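Local coordinates for protein succinylglutamate desuccinylase (Chromobacterium violaceum, PDB 1YW4) that probably hydrolyses N-succinylglutamate to succinate and glutamate, the last step of arginine breakdown by the AST pathway, with one zinc ion per subunit, at residues D47-S52 / R142-D147; L78-R83 / G238-P243. One frame throughout, in Å; residues are numbered along the deposited sequence.

Contact 1. Residues D47-S52 / R142-D147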
# COMPACT_ATOMS: atom_id res chain seq x y z
N ASP A 47 21.87 16.17 21.34
CA ASP A 47 21.27 15.83 20.05
C ASP A 47 21.87 16.73 18.99
O ASP A 47 22.17 17.89 19.26
CB ASP A 47 19.76 16.03 20.07
CG ASP A 47 19.05 15.00 20.94
OD1 ASP A 47 19.49 13.83 20.95
OD2 ASP A 47 18.04 15.37 21.59
N SER A 48 22.03 16.20 17.79
CA SER A 48 22.61 16.96 16.69
C SER A 48 21.55 17.32 15.67
O SER A 48 20.87 16.46 15.13
CB SER A 48 23.73 16.16 16.04
OG SER A 48 24.80 15.98 16.96
N VAL A 49 21.44 18.61 15.39
CA VAL A 49 20.43 19.08 14.45
C VAL A 49 21.02 19.79 13.24
O VAL A 49 21.84 20.69 13.39
CB VAL A 49 19.43 20.02 15.17
CG1 VAL A 49 18.44 20.60 14.18
CG2 VAL A 49 18.68 19.22 16.24
N LEU A 50 20.61 19.36 12.05
CA LEU A 50 21.06 19.98 10.80
C LEU A 50 19.86 20.65 10.16
O LEU A 50 18.87 19.99 9.85
CB LEU A 50 21.62 18.92 9.84
CG LEU A 50 21.92 19.41 8.42
CD1 LEU A 50 22.89 20.58 8.49
CD2 LEU A 50 22.51 18.28 7.57
N LEU A 51 19.92 21.97 10.00
CA LEU A 51 18.84 22.69 9.35
C LEU A 51 19.42 23.29 8.06
O LEU A 51 20.35 24.09 8.10
CB LEU A 51 18.32 23.83 10.22
CG LEU A 51 17.80 23.51 11.64
CD1 LEU A 51 17.30 24.80 12.29
CD2 LEU A 51 16.68 22.48 11.58
N SER A 52 18.87 22.88 6.93
CA SER A 52 19.34 23.43 5.68
C SER A 52 18.17 24.17 5.04
O SER A 52 17.02 23.74 5.14
CB SER A 52 19.87 22.32 4.77
OG SER A 52 18.90 21.32 4.54
N ARG A 142 20.88 11.92 19.18
CA ARG A 142 20.04 11.88 17.98
C ARG A 142 20.66 12.68 16.82
O ARG A 142 21.36 13.66 17.03
CB ARG A 142 18.65 12.42 18.29
CG ARG A 142 17.88 11.64 19.34
CD ARG A 142 16.45 12.13 19.44
NE ARG A 142 16.37 13.53 19.85
CZ ARG A 142 15.27 14.28 19.77
NH1 ARG A 142 14.15 13.77 19.29
NH2 ARG A 142 15.30 15.54 20.17
N LYS A 143 20.39 12.22 15.60
CA LYS A 143 20.86 12.88 14.39
C LYS A 143 19.62 13.30 13.59
O LYS A 143 18.94 12.47 12.99
CB LYS A 143 21.73 11.92 13.57
CG LYS A 143 23.07 11.62 14.25
CD LYS A 143 23.90 10.63 13.46
CE LYS A 143 23.24 9.27 13.39
NZ LYS A 143 23.03 8.70 14.76
N LEU A 144 19.33 14.60 13.60
CA LEU A 144 18.15 15.14 12.94
C LEU A 144 18.45 16.16 11.85
O LEU A 144 19.20 17.11 12.07
CB LEU A 144 17.23 15.77 13.99
CG LEU A 144 16.82 14.90 15.17
CD1 LEU A 144 16.10 15.75 16.21
CD2 LEU A 144 15.93 13.77 14.70
N HIS A 145 17.83 15.97 10.69
CA HIS A 145 18.02 16.86 9.55
C HIS A 145 16.69 17.27 8.93
O HIS A 145 15.92 16.43 8.47
CB HIS A 145 18.87 16.17 8.49
CG HIS A 145 19.03 16.97 7.24
ND1 HIS A 145 18.91 18.34 7.21
CD2 HIS A 145 19.34 16.59 5.98
CE1 HIS A 145 19.14 18.78 5.98
NE2 HIS A 145 19.40 17.74 5.22
N TYR A 146 16.43 18.57 8.91
CA TYR A 146 15.21 19.08 8.31
C TYR A 146 15.65 20.02 7.20
O TYR A 146 16.30 21.05 7.44
CB TYR A 146 14.36 19.83 9.33
CG TYR A 146 14.02 18.99 10.54
CD1 TYR A 146 13.16 17.90 10.43
CD2 TYR A 146 14.62 19.25 11.77
CE1 TYR A 146 12.89 17.08 11.53
CE2 TYR A 146 14.37 18.44 12.88
CZ TYR A 146 13.51 17.36 12.75
OH TYR A 146 13.28 16.55 13.84
N ASP A 147 15.35 19.61 5.98
CA ASP A 147 15.69 20.41 4.81
C ASP A 147 14.38 21.16 4.54
O ASP A 147 13.37 20.58 4.16
CB ASP A 147 16.08 19.49 3.65
CG ASP A 147 16.52 20.27 2.44
OD1 ASP A 147 17.05 21.39 2.64
OD2 ASP A 147 16.34 19.76 1.31
O HOH W 1 23.89 13.65 18.54

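Contact 2. Residues L78-R83 / G238-P243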
# COMPACT_ATOMS: atom_id res chain seq x y z
N LEU A 78 17.18 33.13 22.86
CA LEU A 78 16.87 31.71 22.72
C LEU A 78 18.05 30.87 23.20
O LEU A 78 19.20 31.17 22.91
CB LEU A 78 16.57 31.38 21.24
CG LEU A 78 16.15 29.96 20.88
CD1 LEU A 78 14.78 29.64 21.48
CD2 LEU A 78 16.10 29.81 19.37
N ALA A 79 17.74 29.81 23.95
CA ALA A 79 18.78 28.93 24.47
C ALA A 79 19.08 27.81 23.49
O ALA A 79 18.18 27.33 22.79
CB ALA A 79 18.34 28.36 25.81
N LEU A 80 20.33 27.38 23.45
CA LEU A 80 20.74 26.31 22.55
C LEU A 80 21.37 25.16 23.33
O LEU A 80 22.41 25.33 23.97
CB LEU A 80 21.75 26.83 21.52
CG LEU A 80 22.29 25.82 20.50
CD1 LEU A 80 21.17 25.31 19.61
CD2 LEU A 80 23.39 26.47 19.67
N ASN A 81 20.73 23.99 23.28
CA ASN A 81 21.23 22.82 23.98
C ASN A 81 21.44 21.62 23.07
O ASN A 81 21.35 20.48 23.51
CB ASN A 81 20.29 22.46 25.13
CG ASN A 81 20.31 23.49 26.23
OD1 ASN A 81 21.30 23.64 26.94
ND2 ASN A 81 19.21 24.24 26.36
N CYS A 82 21.70 21.89 21.80
CA CYS A 82 21.95 20.83 20.84
C CYS A 82 23.13 21.24 19.96
O CYS A 82 23.51 22.40 19.92
CB CYS A 82 20.76 20.63 19.90
SG CYS A 82 19.13 20.47 20.63
N ARG A 83 23.69 20.26 19.26
CA ARG A 83 24.77 20.54 18.32
C ARG A 83 23.97 20.99 17.10
O ARG A 83 23.19 20.21 16.56
CB ARG A 83 25.54 19.28 17.98
CG ARG A 83 26.39 18.73 19.11
CD ARG A 83 27.17 17.51 18.65
NE ARG A 83 28.24 17.84 17.71
CZ ARG A 83 28.37 17.30 16.50
NH1 ARG A 83 29.38 17.64 15.73
NH2 ARG A 83 27.47 16.42 16.06
N GLY A 238 11.79 25.14 19.96
CA GLY A 238 11.63 24.24 21.09
C GLY A 238 12.61 23.09 21.04
O GLY A 238 13.06 22.58 22.08
N LEU A 239 12.96 22.66 19.83
CA LEU A 239 13.91 21.58 19.66
C LEU A 239 15.30 22.03 20.10
O LEU A 239 15.98 21.34 20.85
CB LEU A 239 13.94 21.12 18.20
CG LEU A 239 15.04 20.12 17.87
CD1 LEU A 239 14.88 18.89 18.76
CD2 LEU A 239 14.98 19.73 16.40
N LEU A 240 15.73 23.20 19.63
CA LEU A 240 17.05 23.71 19.98
C LEU A 240 17.19 23.99 21.47
O LEU A 240 18.23 23.71 22.07
CB LEU A 240 17.35 24.97 19.19
CG LEU A 240 17.28 24.80 17.67
CD1 LEU A 240 17.51 26.14 17.01
CD2 LEU A 240 18.30 23.77 17.21
N SER A 241 16.15 24.56 22.08
CA SER A 241 16.19 24.88 23.50
C SER A 241 16.05 23.66 24.39
O SER A 241 16.94 23.36 25.19
CB SER A 241 15.08 25.88 23.85
OG SER A 241 15.41 27.17 23.38
N ASN A 242 14.93 22.96 24.25
CA ASN A 242 14.67 21.77 25.04
C ASN A 242 14.31 20.61 24.12
O ASN A 242 13.14 20.31 23.89
CB ASN A 242 13.53 22.03 26.02
CG ASN A 242 13.22 20.82 26.88
OD1 ASN A 242 14.13 20.19 27.43
ND2 ASN A 242 11.94 20.49 27.00
N PRO A 243 15.34 19.93 23.58
CA PRO A 243 15.19 18.79 22.68
C PRO A 243 14.70 17.51 23.34
O PRO A 243 14.37 16.54 22.65
CB PRO A 243 16.59 18.65 22.09
CG PRO A 243 17.45 19.01 23.26
CD PRO A 243 16.76 20.24 23.80

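Contact 1. Residues D47-S52 / R142-D147
L50 and H145 both hold CG anti to the backbone N (chi1 171° and 176°), and their side chains leave neighbouring parallel strands side by side, pointing the same way. L50 CD2 lies over the centre of the H145 imidazole, 3.6 Å from its centroid, in a CH-pi contact, while H145 ND1 donates to L50 O at 3.1 Å from above the carbonyl plane. Y146 N binds the same oxygen, so two donors grip L50 O. Together with the edge-to-face ring of F198, the methyl over the face and the N-H bond at the rim help fix the rotation of the imidazole; the position suits a side chain both flat and polar. S52 OG, at the edge of this ring, donates to D147 OD1 at 2.7 Å. Since D147 OD2 is hydrogen-bonded to NE2 of the zinc ligand H149, S52 probably helps position a carboxylate of the second shell.

At the other end, D47 OD1 accepts R142 N at 3.0 Å, and D47 OD2 forms a salt bridge with R142, NE giving a weak hydrogen bond at 3.0 Å and NH2 a second, at 3.1 Å, from above the carboxylate plane. On the other sheet face, L51 CD2 meets the rim of the Y146 ring, 3.8 Å from Y146 CD2. Helix 230-241 covers these apolar groups, whereas L50 packs against helices 120-137 and 198-205. A regular backbone ladder joins the strands. Parallel strands sandwiched by helices are characteristic of zinc carboxypeptidase-like catalytic domains, with the metal site near the strand ends.

Contact 2. Residues L78-R83 / G238-P243
In the last turn of helix 230-241, L240 and S241 meet the irregular segment 78-83, which links helix 61-75 to strand 83-88 in the catalytic domain. N81 grips two successive carbonyls of this turn. Its backbone N donates to L240 O at 2.8 Å in a nearly straight bond (169°), and its ND2 donates to S241 O at 2.7 Å, in the carbonyl plane and on a lone pair. N81 CG is anti to its own carbonyl carbon (chi1 -68°), which puts it beside the backbone N, so the amide starts on the same side as the backbone donor. Asparagine suits the place because its short amide carries an N-H that backbone alone could not supply.

S241 answers in the other direction: its OG donates to A79 O at 2.8 Å, and makes a weak further bond to R237 O one turn back in the helix. L78 CD1 lies 3.2 Å from the same S241 OG. Deeper in, L80 CD1 rests 3.9 Å from L240 CB and 4.0 Å from L240 CD2, the two leucines crossing obliquely; M69 of helix 61-75 also borders L240. At the far end the CB of C82 points toward the helix end, and C82 SG lies 3.4 Å from both P243 CG and P243 CB, and 3.3 Å from L239 O.

The chemistry follows from where the helix stops. N242 N still bonds to G238 O, but P243 has no N-H for L239 O, which C82 SG approaches instead. L240 O and S241 O, at the partly negative end of the helix, take donors from N81, which probably eases the local dipole while tying helix to loop.

In the fold
From the N terminus the chain lays down segment 47-52, passes through helix 61-75 and enters the loop 78-83, so contact 2 opens before contact 1 is closed. Segment 142-147 then closes contact 1, and segment 238-243, at the end of helix 230-241, closes contact 2: the two loops cross. They also touch directly. R83 begins strand 83-88, which flanks strand 48-53 on the side away from strand 143-151, and its backbone bonds to D47 and V49. Beyond the helix, P243 O lies beside R142 NH2. Contact 1 thus joins two adjacent parallel strands of the catalytic domain, while contact 2 fastens a covering helix to the approach to strand 83-88.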